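Local coordinates for enterotoxin SEN variant (Staphylococcus aureus, PDB 6KRY), which probably acts as a superantigen toxin, as its relatives do by linking MHC class II molecules to T-cell receptors outside the normal peptide-specific route, at residues Y24-T29 against K156-Y161; T47-D52 against V93-E98; F188-Y193 against Q205-N210. One frame throughout, in Å; residues are numbered along the deposited sequence.

Interaction 1 is buried and joins helix 15-26 to helix 146-161, bridging the OB-fold and beta-grasp domains. Interaction 3 is partly buried and lies nearest the centre of the chain. It sets edge strand 188-191 against a loop of the same domain, and Y190 also packs on helix 146-161. These two contacts touch where L157 meets L192, and their centres are about 17 Å apart. Interaction 2, partly buried, is the farthest from the chain centre, at the outer side of the OB domain. The chemistry follows place. Interaction 1 is close packing with one water bridge, interaction 2 a salt bridge beside aliphatic tips, and interaction 3 aromatic packing with waters at its polar rim.

Interaction 1 (Y24-T29 against K156-Y161); sequences YYTDIT and KLENLY
Y25 and E158 bring the two backbones closest, with 6.2 Å between Y25 CA and E158 CA. Segment 24-29 carries the last part of helix 15-26, then a short loop and the start of a 3-10 segment at 28-29. Segment 156-161 is the last part of helix 146-161. No direct hydrogen bond joins them. The packing centres on E158. Its CB meets Y25 CB at 3.9 Å, and its CG sits 3.5 Å from Y25 O. E158 CG is anti to the backbone N (chi1 174°), which sets it 3.7 Å from T26 OG1. The bend at chi2 (57°) then directs the carboxylate, whose OE1 takes a shared water. The ring of Y25 instead meets the ring of Y164. The water donates to T26 OG1 at 2.7 Å and to E158 OE1 at 3.2 Å. T26 OG1 is also bonded to T22 O, one turn back in its own helix. E158 OE2 accepts from Y164 N, so the carboxylate is held from the chain just after its helix. Here the N-terminal helix packs on the long helix of the beta-grasp domain, the domain junction of the two-domain staphylococcal and streptococcal toxin fold.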
loop_
_atom_site.group_PDB
_atom_site.type_symbol
_atom_site.label_atom_id
_atom_site.label_comp_id
_atom_site.label_asym_id
_atom_site.label_seq_id
_atom_site.Cartn_x
_atom_site.Cartn_y
_atom_site.Cartn_z
ATOM N N TYR A 24 9.464 4.845 -5.326
ATOM C CA TYR A 24 8.438 4.475 -4.340
ATOM C C TYR A 24 8.649 3.080 -3.724
ATOM O O TYR A 24 8.267 2.850 -2.556
ATOM C CB TYR A 24 7.051 4.571 -4.959
ATOM C CG TYR A 24 6.343 5.841 -4.577
ATOM C CD1 TYR A 24 5.942 6.044 -3.272
ATOM C CD2 TYR A 24 6.142 6.847 -5.494
ATOM C CE1 TYR A 24 5.288 7.210 -2.907
ATOM C CE2 TYR A 24 5.487 8.021 -5.143
ATOM C CZ TYR A 24 5.096 8.220 -3.837
ATOM O OH TYR A 24 4.461 9.394 -3.510
ATOM N N TYR A 25 9.277 2.148 -4.470
ATOM C CA TYR A 25 9.397 0.780 -4.051
ATOM C C TYR A 25 10.861 0.423 -3.756
ATOM O O TYR A 25 11.116 -0.731 -3.441
ATOM C CB TYR A 25 8.738 -0.181 -5.044
ATOM C CG TYR A 25 7.235 -0.117 -4.992
ATOM C CD1 TYR A 25 6.554 -0.537 -3.858
ATOM C CD2 TYR A 25 6.507 0.527 -5.974
ATOM C CE1 TYR A 25 5.177 -0.408 -3.755
ATOM C CE2 TYR A 25 5.131 0.663 -5.898
ATOM C CZ TYR A 25 4.470 0.194 -4.780
ATOM O OH TYR A 25 3.119 0.317 -4.690
ATOM N N THR A 26 11.761 1.417 -3.804
ATOM C CA THR A 26 13.166 1.241 -3.403
ATOM C C THR A 26 13.471 1.956 -2.081
ATOM O O THR A 26 14.262 1.454 -1.287
ATOM C CB THR A 26 14.108 1.759 -4.503
ATOM O OG1 THR A 26 13.860 0.945 -5.652
ATOM C CG2 THR A 26 15.567 1.691 -4.106
ATOM N N ASP A 27 12.961 3.174 -1.891
ATOM C CA ASP A 27 13.369 4.018 -0.723
ATOM C C ASP A 27 12.360 3.787 0.400
ATOM O O ASP A 27 11.196 4.156 0.200
ATOM C CB ASP A 27 13.368 5.508 -1.076
ATOM C CG ASP A 27 14.321 5.886 -2.198
ATOM O OD1 ASP A 27 15.469 5.379 -2.187
ATOM O OD2 ASP A 27 13.912 6.668 -3.096
ATOM N N ILE A 28 12.783 3.154 1.506
ATOM C CA ILE A 28 11.836 2.780 2.605
ATOM C C ILE A 28 11.192 4.022 3.222
ATOM O O ILE A 28 10.149 3.875 3.870
ATOM C CB ILE A 28 12.424 1.923 3.754
ATOM C CG1 ILE A 28 13.843 2.305 4.187
ATOM C CG2 ILE A 28 12.321 0.455 3.411
ATOM C CD1 ILE A 28 14.079 3.765 4.370
ATOM N N THR A 29 11.765 5.214 2.999
ATOM C CA THR A 29 11.243 6.445 3.589
ATOM C C THR A 29 9.829 6.772 3.075
ATOM O O THR A 29 9.110 7.498 3.742
ATOM C CB THR A 29 12.196 7.634 3.395
ATOM O OG1 THR A 29 12.448 7.750 1.999
ATOM C CG2 THR A 29 13.494 7.459 4.146
ATOM N N LYS A 156 9.752 -5.959 -1.427
ATOM C CA LYS A 156 10.628 -7.133 -1.529
ATOM C C LYS A 156 10.764 -7.588 -2.987
ATOM O O LYS A 156 11.868 -7.921 -3.476
ATOM C CB LYS A 156 10.064 -8.239 -0.658
ATOM C CG LYS A 156 10.453 -8.143 0.801
ATOM C CD LYS A 156 11.212 -9.387 1.244
ATOM C CE LYS A 156 12.281 -9.780 0.240
ATOM N NZ LYS A 156 13.459 -10.382 0.911
ATOM N N LEU A 157 9.679 -7.531 -3.744
ATOM C CA LEU A 157 9.783 -7.900 -5.151
ATOM C C LEU A 157 10.677 -6.910 -5.905
ATOM O O LEU A 157 11.374 -7.309 -6.895
ATOM C CB LEU A 157 8.413 -7.965 -5.827
ATOM C CG LEU A 157 7.452 -9.032 -5.347
ATOM C CD1 LEU A 157 6.105 -8.889 -6.048
ATOM C CD2 LEU A 157 7.999 -10.434 -5.536
ATOM N N GLU A 158 10.615 -5.631 -5.556
ATOM C CA GLU A 158 11.437 -4.638 -6.274
ATOM C C GLU A 158 12.905 -4.984 -5.983
ATOM O O GLU A 158 13.728 -4.924 -6.867
ATOM C CB GLU A 158 11.082 -3.205 -5.880
ATOM C CG GLU A 158 11.992 -2.145 -6.480
ATOM C CD GLU A 158 12.089 -2.152 -7.998
ATOM O OE1 GLU A 158 13.193 -1.798 -8.536
ATOM O OE2 GLU A 158 11.075 -2.503 -8.625
ATOM N N ASN A 159 13.194 -5.347 -4.728
ATOM C CA ASN A 159 14.564 -5.632 -4.320
ATOM C C ASN A 159 15.068 -6.886 -5.064
ATOM O O ASN A 159 16.184 -6.870 -5.586
ATOM C CB ASN A 159 14.702 -5.772 -2.808
ATOM C CG ASN A 159 16.121 -6.137 -2.421
ATOM O OD1 ASN A 159 16.416 -7.311 -2.280
ATOM N ND2 ASN A 159 17.009 -5.163 -2.335
ATOM N N LEU A 160 14.252 -7.948 -5.142
ATOM C CA LEU A 160 14.691 -9.263 -5.661
ATOM C C LEU A 160 14.596 -9.340 -7.189
ATOM O O LEU A 160 15.429 -10.028 -7.793
ATOM C CB LEU A 160 13.847 -10.386 -5.042
ATOM C CG LEU A 160 13.912 -10.530 -3.515
ATOM C CD1 LEU A 160 12.897 -11.537 -3.019
ATOM C CD2 LEU A 160 15.305 -10.907 -3.043
ATOM N N TYR A 161 13.587 -8.703 -7.801
ATOM C CA TYR A 161 13.281 -8.927 -9.213
ATOM C C TYR A 161 13.290 -7.652 -10.078
ATOM O O TYR A 161 13.034 -7.750 -11.268
ATOM C CB TYR A 161 11.912 -9.586 -9.352
ATOM C CG TYR A 161 11.880 -10.954 -8.728
ATOM C CD1 TYR A 161 12.464 -12.048 -9.352
ATOM C CD2 TYR A 161 11.271 -11.155 -7.512
ATOM C CE1 TYR A 161 12.448 -13.309 -8.765
ATOM C CE2 TYR A 161 11.221 -12.409 -6.918
ATOM C CZ TYR A 161 11.830 -13.482 -7.535
ATOM O OH TYR A 161 11.798 -14.697 -6.922
HETATM O O HOH W 1 15.659 -0.254 -7.282
#

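Interaction 2 (T47-D52 against V93-E98); sequences TIILKD and VGLTEE
K51 and E98 form a salt bridge that ties the corner the chain turns at K51, in the OB fold, to the loop between strands 86-88 and 100-109. Segment 93-98 of this loop lies between C92 and C102, the pair predicted to form the disulfide of the family. That bond is not present in this structure. K51 NZ donates to E98 OE2 at 2.9 Å. The oxygen is met on its syn side, with the nitrogen 24° out of the carboxylate plane. The other oxygen, E98 OE1, is bonded to S62 OG on the neighbouring strand 60-66. Both carboxylate oxygens therefore have partners, K51 and S62. The lysine chain bends at chi2 and again at chi4 (87°), which turns its amine across the end of E98. E97 OE1 lies 6.3 Å from K51 NZ, too far to bond, but its negative charge may add to the field there. A type I turn from L95 to E98 shapes the loop, closed by E98 N to L95 O at 3.1 Å. At the start of segment 93-98, V93 O is bonded to K64 NZ, a second tie to strand 60-66. Much of the strand's backbone is paired outside the contact: I48 and L50 bond to V65 and L63, and I49 to T40 and D41. L95 packs with both methyls. CD2 lies against the end of the lysine chain, 3.7 Å from K51 CE and close to the amine. L95 CD1 meets I49 CD1 at 3.9 Å.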
loop_
_atom_site.group_PDB
_atom_site.type_symbol
_atom_site.label_atom_id
_atom_site.label_comp_id
_atom_site.label_asym_id
_atom_site.label_seq_id
_atom_site.Cartn_x
_atom_site.Cartn_y
_atom_site.Cartn_z
ATOM N N THR A 47 -12.084 12.802 4.209
ATOM C CA THR A 47 -10.728 12.952 4.705
ATOM C C THR A 47 -10.733 13.087 6.223
ATOM O O THR A 47 -11.741 13.429 6.823
ATOM C CB THR A 47 -10.029 14.199 4.152
ATOM O OG1 THR A 47 -10.679 15.382 4.665
ATOM C CG2 THR A 47 -9.994 14.170 2.633
ATOM N N ILE A 48 -9.589 12.770 6.832
ATOM C CA ILE A 48 -9.271 13.128 8.177
ATOM C C ILE A 48 -7.833 13.658 8.200
ATOM O O ILE A 48 -7.000 13.291 7.372
ATOM C CB ILE A 48 -9.456 11.925 9.140
ATOM C CG1 ILE A 48 -8.450 10.799 8.876
ATOM C CG2 ILE A 48 -10.883 11.403 9.126
ATOM C CD1 ILE A 48 -8.641 9.569 9.752
ATOM N N ILE A 49 -7.569 14.602 9.120
ATOM C CA ILE A 49 -6.302 15.247 9.234
ATOM C C ILE A 49 -5.731 15.027 10.628
ATOM O O ILE A 49 -6.395 15.221 11.648
ATOM C CB ILE A 49 -6.402 16.738 8.849
ATOM C CG1 ILE A 49 -6.791 16.873 7.371
ATOM C CG2 ILE A 49 -5.092 17.462 9.141
ATOM C CD1 ILE A 49 -7.211 18.229 6.970
ATOM N N LEU A 50 -4.466 14.605 10.632
ATOM C CA LEU A 50 -3.674 14.317 11.816
ATOM C C LEU A 50 -2.481 15.264 11.894
ATOM O O LEU A 50 -1.787 15.486 10.887
ATOM C CB LEU A 50 -3.147 12.891 11.753
ATOM C CG LEU A 50 -4.223 11.823 11.787
ATOM C CD1 LEU A 50 -4.561 11.393 10.378
ATOM C CD2 LEU A 50 -3.773 10.668 12.645
ATOM N N LYS A 51 -2.226 15.771 13.109
ATOM C CA LYS A 51 -1.123 16.702 13.390
ATOM C C LYS A 51 0.107 15.946 13.896
ATOM O O LYS A 51 0.004 14.828 14.326
ATOM C CB LYS A 51 -1.552 17.719 14.446
ATOM C CG LYS A 51 -2.859 18.421 14.122
ATOM C CD LYS A 51 -2.964 18.931 12.685
ATOM C CE LYS A 51 -4.295 19.600 12.408
ATOM N NZ LYS A 51 -4.250 21.035 12.766
ATOM N N ASP A 52 1.262 16.609 13.849
ATOM C CA ASP A 52 2.493 16.108 14.467
ATOM C C ASP A 52 2.811 14.722 13.905
ATOM O O ASP A 52 3.144 13.789 14.617
ATOM C CB ASP A 52 2.402 16.043 15.998
ATOM C CG ASP A 52 2.118 17.378 16.675
ATOM O OD1 ASP A 52 2.093 18.396 15.964
ATOM O OD2 ASP A 52 1.920 17.396 17.918
ATOM N N VAL A 93 -3.164 18.854 -0.559
ATOM C CA VAL A 93 -3.702 20.037 0.057
ATOM C C VAL A 93 -4.069 19.741 1.510
ATOM O O VAL A 93 -4.929 18.880 1.783
ATOM C CB VAL A 93 -4.941 20.496 -0.736
ATOM C CG1 VAL A 93 -5.565 21.724 -0.113
ATOM C CG2 VAL A 93 -4.606 20.752 -2.204
ATOM N N GLY A 94 -3.472 20.507 2.423
ATOM C CA GLY A 94 -3.837 20.512 3.807
ATOM C C GLY A 94 -4.340 21.873 4.256
ATOM O O GLY A 94 -4.722 22.751 3.447
ATOM N N LEU A 95 -4.365 22.031 5.574
ATOM C CA LEU A 95 -4.708 23.285 6.208
ATOM C C LEU A 95 -3.729 24.380 5.730
ATOM O O LEU A 95 -2.579 24.127 5.480
ATOM C CB LEU A 95 -4.633 23.060 7.724
ATOM C CG LEU A 95 -5.909 22.649 8.460
ATOM C CD1 LEU A 95 -7.012 22.128 7.564
ATOM C CD2 LEU A 95 -5.592 21.665 9.569
ATOM N N THR A 96 -4.214 25.626 5.617
ATOM C CA THR A 96 -3.525 26.697 4.843
ATOM C C THR A 96 -2.113 27.003 5.371
ATOM O O THR A 96 -1.189 27.256 4.607
ATOM C CB THR A 96 -4.360 27.985 4.848
ATOM O OG1 THR A 96 -5.638 27.689 4.281
ATOM C CG2 THR A 96 -3.706 29.117 4.082
ATOM N N GLU A 97 -1.950 26.979 6.687
ATOM C CA GLU A 97 -0.720 27.384 7.347
ATOM C C GLU A 97 0.047 26.145 7.834
ATOM O O GLU A 97 0.794 26.207 8.801
ATOM C CB GLU A 97 -1.088 28.318 8.508
ATOM C CG GLU A 97 -1.993 27.679 9.575
ATOM C CD GLU A 97 -3.348 27.090 9.151
ATOM O OE1 GLU A 97 -4.151 26.709 10.046
ATOM O OE2 GLU A 97 -3.609 27.002 7.936
ATOM N N GLU A 98 -0.184 24.991 7.207
ATOM C CA GLU A 98 0.447 23.761 7.633
ATOM C C GLU A 98 1.201 23.189 6.428
ATOM O O GLU A 98 0.950 23.589 5.283
ATOM C CB GLU A 98 -0.586 22.759 8.152
ATOM C CG GLU A 98 -1.280 23.224 9.414
ATOM C CD GLU A 98 -1.900 22.137 10.284
ATOM O OE1 GLU A 98 -2.236 21.011 9.765
ATOM O OE2 GLU A 98 -2.086 22.423 11.500
#

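Interaction 3 (F188-Y193 against Q205-N210); sequences FYYDLY and QFYSDN
Y190 and F206 form a T-shaped pair, the edge of F206 set on a face of Y190. The ring centroids are 5.0 Å apart and the planes stand at 83°. F206 CE2 does the touching. It lies over the centre of the tyrosine ring, 3.7 Å from Y190 CZ. The torsions bring the two rings together. Y190 CG is anti to its carbonyl carbon (chi1 -63°), which sends the ring off the strand toward the loop. F206 CG sits between its backbone N and carbonyl carbon (chi1 72°), which swings its ring edge to meet that face. Y207 adds a looser touch, its CE1 4.3 Å from Y190 CE2. The rings of F206 and Y207 also pack on one another, and Y207 OH is bonded to D150 OD2. One water, 3.0 Å from Y190 OH, donates to D209 OD1. A second, which donates to D209 OD2, lies doubtfully close to Y190 OH. D209 OD1 also accepts from R211 N. Each segment is braced internally. D191 OD1 accepts from Y193 N at 2.9 Å in an Asx turn as the strand ends, and Q205 O accepts from both S208 N and S208 OG. Strand 188-191 is an edge strand of the five-stranded beta-grasp sheet and pairs with strand 173-180, with backbone hydrogen bonding between Y190 and I176. Y190 also packs on V146, D150 and R154 of helix 146-161, while N210 reaches L72 and F76 of helix 70-76.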
loop_
_atom_site.group_PDB
_atom_site.type_symbol
_atom_site.label_atom_id
_atom_site.label_comp_id
_atom_site.label_asym_id
_atom_site.label_seq_id
_atom_site.Cartn_x
_atom_site.Cartn_y
_atom_site.Cartn_z
ATOM N N PHE A 188 -8.587 -12.350 -4.462
ATOM C CA PHE A 188 -8.541 -11.217 -5.378
ATOM C C PHE A 188 -7.080 -10.903 -5.667
ATOM O O PHE A 188 -6.190 -11.341 -4.923
ATOM C CB PHE A 188 -9.234 -9.991 -4.784
ATOM C CG PHE A 188 -8.674 -9.541 -3.457
ATOM C CD1 PHE A 188 -9.055 -10.162 -2.288
ATOM C CD2 PHE A 188 -7.745 -8.507 -3.386
ATOM C CE1 PHE A 188 -8.551 -9.748 -1.064
ATOM C CE2 PHE A 188 -7.244 -8.091 -2.165
ATOM C CZ PHE A 188 -7.660 -8.696 -1.006
ATOM N N TYR A 189 -6.853 -10.163 -6.755
ATOM C CA TYR A 189 -5.530 -9.874 -7.164
ATOM C C TYR A 189 -5.411 -8.412 -7.604
ATOM O O TYR A 189 -6.409 -7.766 -7.881
ATOM C CB TYR A 189 -5.094 -10.848 -8.259
ATOM C CG TYR A 189 -5.614 -10.570 -9.651
ATOM C CD1 TYR A 189 -6.775 -11.170 -10.120
ATOM C CD2 TYR A 189 -4.917 -9.745 -10.522
ATOM C CE1 TYR A 189 -7.235 -10.939 -11.411
ATOM C CE2 TYR A 189 -5.365 -9.501 -11.807
ATOM C CZ TYR A 189 -6.514 -10.121 -12.263
ATOM O OH TYR A 189 -6.933 -9.897 -13.544
ATOM N N TYR A 190 -4.166 -7.922 -7.591
ATOM C CA TYR A 190 -3.778 -6.702 -8.255
ATOM C C TYR A 190 -2.766 -7.033 -9.358
ATOM O O TYR A 190 -1.926 -7.936 -9.204
ATOM C CB TYR A 190 -3.140 -5.716 -7.280
ATOM C CG TYR A 190 -4.027 -5.211 -6.170
ATOM C CD1 TYR A 190 -5.336 -4.816 -6.411
ATOM C CD2 TYR A 190 -3.533 -5.045 -4.891
ATOM C CE1 TYR A 190 -6.158 -4.358 -5.395
ATOM C CE2 TYR A 190 -4.327 -4.563 -3.868
ATOM C CZ TYR A 190 -5.645 -4.201 -4.123
ATOM O OH TYR A 190 -6.446 -3.704 -3.134
ATOM N N ASP A 191 -2.854 -6.291 -10.458
ATOM C CA ASP A 191 -1.911 -6.358 -11.515
ATOM C C ASP A 191 -0.805 -5.354 -11.195
ATOM O O ASP A 191 -1.067 -4.156 -11.091
ATOM C CB ASP A 191 -2.633 -6.061 -12.826
ATOM C CG ASP A 191 -1.787 -5.930 -14.079
ATOM O OD1 ASP A 191 -0.521 -5.910 -13.975
ATOM O OD2 ASP A 191 -2.418 -5.833 -15.193
ATOM N N LEU A 192 0.427 -5.846 -11.086
ATOM C CA LEU A 192 1.590 -5.060 -10.729
ATOM C C LEU A 192 1.865 -3.918 -11.709
ATOM O O LEU A 192 2.451 -2.914 -11.295
ATOM C CB LEU A 192 2.829 -5.962 -10.623
ATOM C CG LEU A 192 2.817 -6.997 -9.496
ATOM C CD1 LEU A 192 4.046 -7.878 -9.593
ATOM C CD2 LEU A 192 2.727 -6.331 -8.128
ATOM N N TYR A 193 1.496 -4.077 -12.988
ATOM C CA TYR A 193 1.829 -3.090 -13.999
ATOM C C TYR A 193 0.599 -2.280 -14.388
ATOM O O TYR A 193 0.637 -1.569 -15.373
ATOM C CB TYR A 193 2.498 -3.801 -15.173
ATOM C CG TYR A 193 3.852 -4.343 -14.798
ATOM C CD1 TYR A 193 4.881 -3.500 -14.431
ATOM C CD2 TYR A 193 4.096 -5.703 -14.780
ATOM C CE1 TYR A 193 6.131 -3.995 -14.080
ATOM C CE2 TYR A 193 5.331 -6.215 -14.402
ATOM C CZ TYR A 193 6.352 -5.359 -14.061
ATOM O OH TYR A 193 7.545 -5.895 -13.724
ATOM N N GLN A 205 -4.366 5.949 -5.444
ATOM C CA GLN A 205 -5.763 6.261 -5.152
ATOM C C GLN A 205 -6.619 4.990 -4.951
ATOM O O GLN A 205 -7.579 5.017 -4.182
ATOM C CB GLN A 205 -6.352 7.180 -6.235
ATOM C CG GLN A 205 -7.801 7.549 -5.974
ATOM C CD GLN A 205 -8.265 8.589 -6.964
ATOM O OE1 GLN A 205 -7.539 8.939 -7.898
ATOM N NE2 GLN A 205 -9.462 9.119 -6.740
ATOM N N PHE A 206 -6.256 3.875 -5.576
ATOM C CA PHE A 206 -7.053 2.661 -5.431
ATOM C C PHE A 206 -7.064 2.144 -3.985
ATOM O O PHE A 206 -7.990 1.375 -3.619
ATOM C CB PHE A 206 -6.619 1.548 -6.399
ATOM C CG PHE A 206 -5.305 0.862 -6.126
ATOM C CD1 PHE A 206 -4.095 1.496 -6.389
ATOM C CD2 PHE A 206 -5.275 -0.439 -5.658
ATOM C CE1 PHE A 206 -2.885 0.847 -6.194
ATOM C CE2 PHE A 206 -4.071 -1.085 -5.475
ATOM C CZ PHE A 206 -2.880 -0.446 -5.709
ATOM N N TYR A 207 -6.070 2.524 -3.175
ATOM C CA TYR A 207 -6.029 2.114 -1.758
ATOM C C TYR A 207 -7.059 2.877 -0.894
ATOM O O TYR A 207 -7.162 2.585 0.316
ATOM C CB TYR A 207 -4.618 2.297 -1.201
ATOM C CG TYR A 207 -3.577 1.357 -1.738
ATOM C CD1 TYR A 207 -3.798 -0.011 -1.808
ATOM C CD2 TYR A 207 -2.312 1.819 -2.059
ATOM C CE1 TYR A 207 -2.804 -0.870 -2.269
ATOM C CE2 TYR A 207 -1.316 0.974 -2.521
ATOM C CZ TYR A 207 -1.560 -0.387 -2.626
ATOM O OH TYR A 207 -0.588 -1.229 -3.113
ATOM N N SER A 208 -7.789 3.852 -1.493
ATOM C CA SER A 208 -8.729 4.711 -0.787
ATOM C C SER A 208 -9.928 3.907 -0.263
ATOM O O SER A 208 -10.618 4.407 0.625
ATOM C CB SER A 208 -9.156 5.914 -1.627
ATOM O OG SER A 208 -10.002 5.496 -2.669
ATOM N N ASP A 209 -10.104 2.658 -0.730
ATOM C CA ASP A 209 -11.164 1.791 -0.258
ATOM C C ASP A 209 -10.867 1.261 1.146
ATOM O O ASP A 209 -11.763 0.725 1.813
ATOM C CB ASP A 209 -11.485 0.638 -1.216
ATOM C CG ASP A 209 -10.369 -0.382 -1.416
ATOM O OD1 ASP A 209 -9.338 -0.237 -0.775
ATOM O OD2 ASP A 209 -10.549 -1.329 -2.256
ATOM N N ASN A 210 -9.620 1.413 1.603
ATOM C CA ASN A 210 -9.216 1.017 2.946
ATOM C C ASN A 210 -9.478 -0.478 3.152
ATOM O O ASN A 210 -9.782 -0.927 4.257
ATOM C CB ASN A 210 -9.911 1.852 4.021
ATOM C CG ASN A 210 -9.068 1.971 5.262
ATOM O OD1 ASN A 210 -7.926 2.421 5.177
ATOM N ND2 ASN A 210 -9.584 1.496 6.385
HETATM O O HOH W 2 -6.820 -1.619 -0.950
HETATM O O HOH W 3 -8.805 -3.121 -3.513
#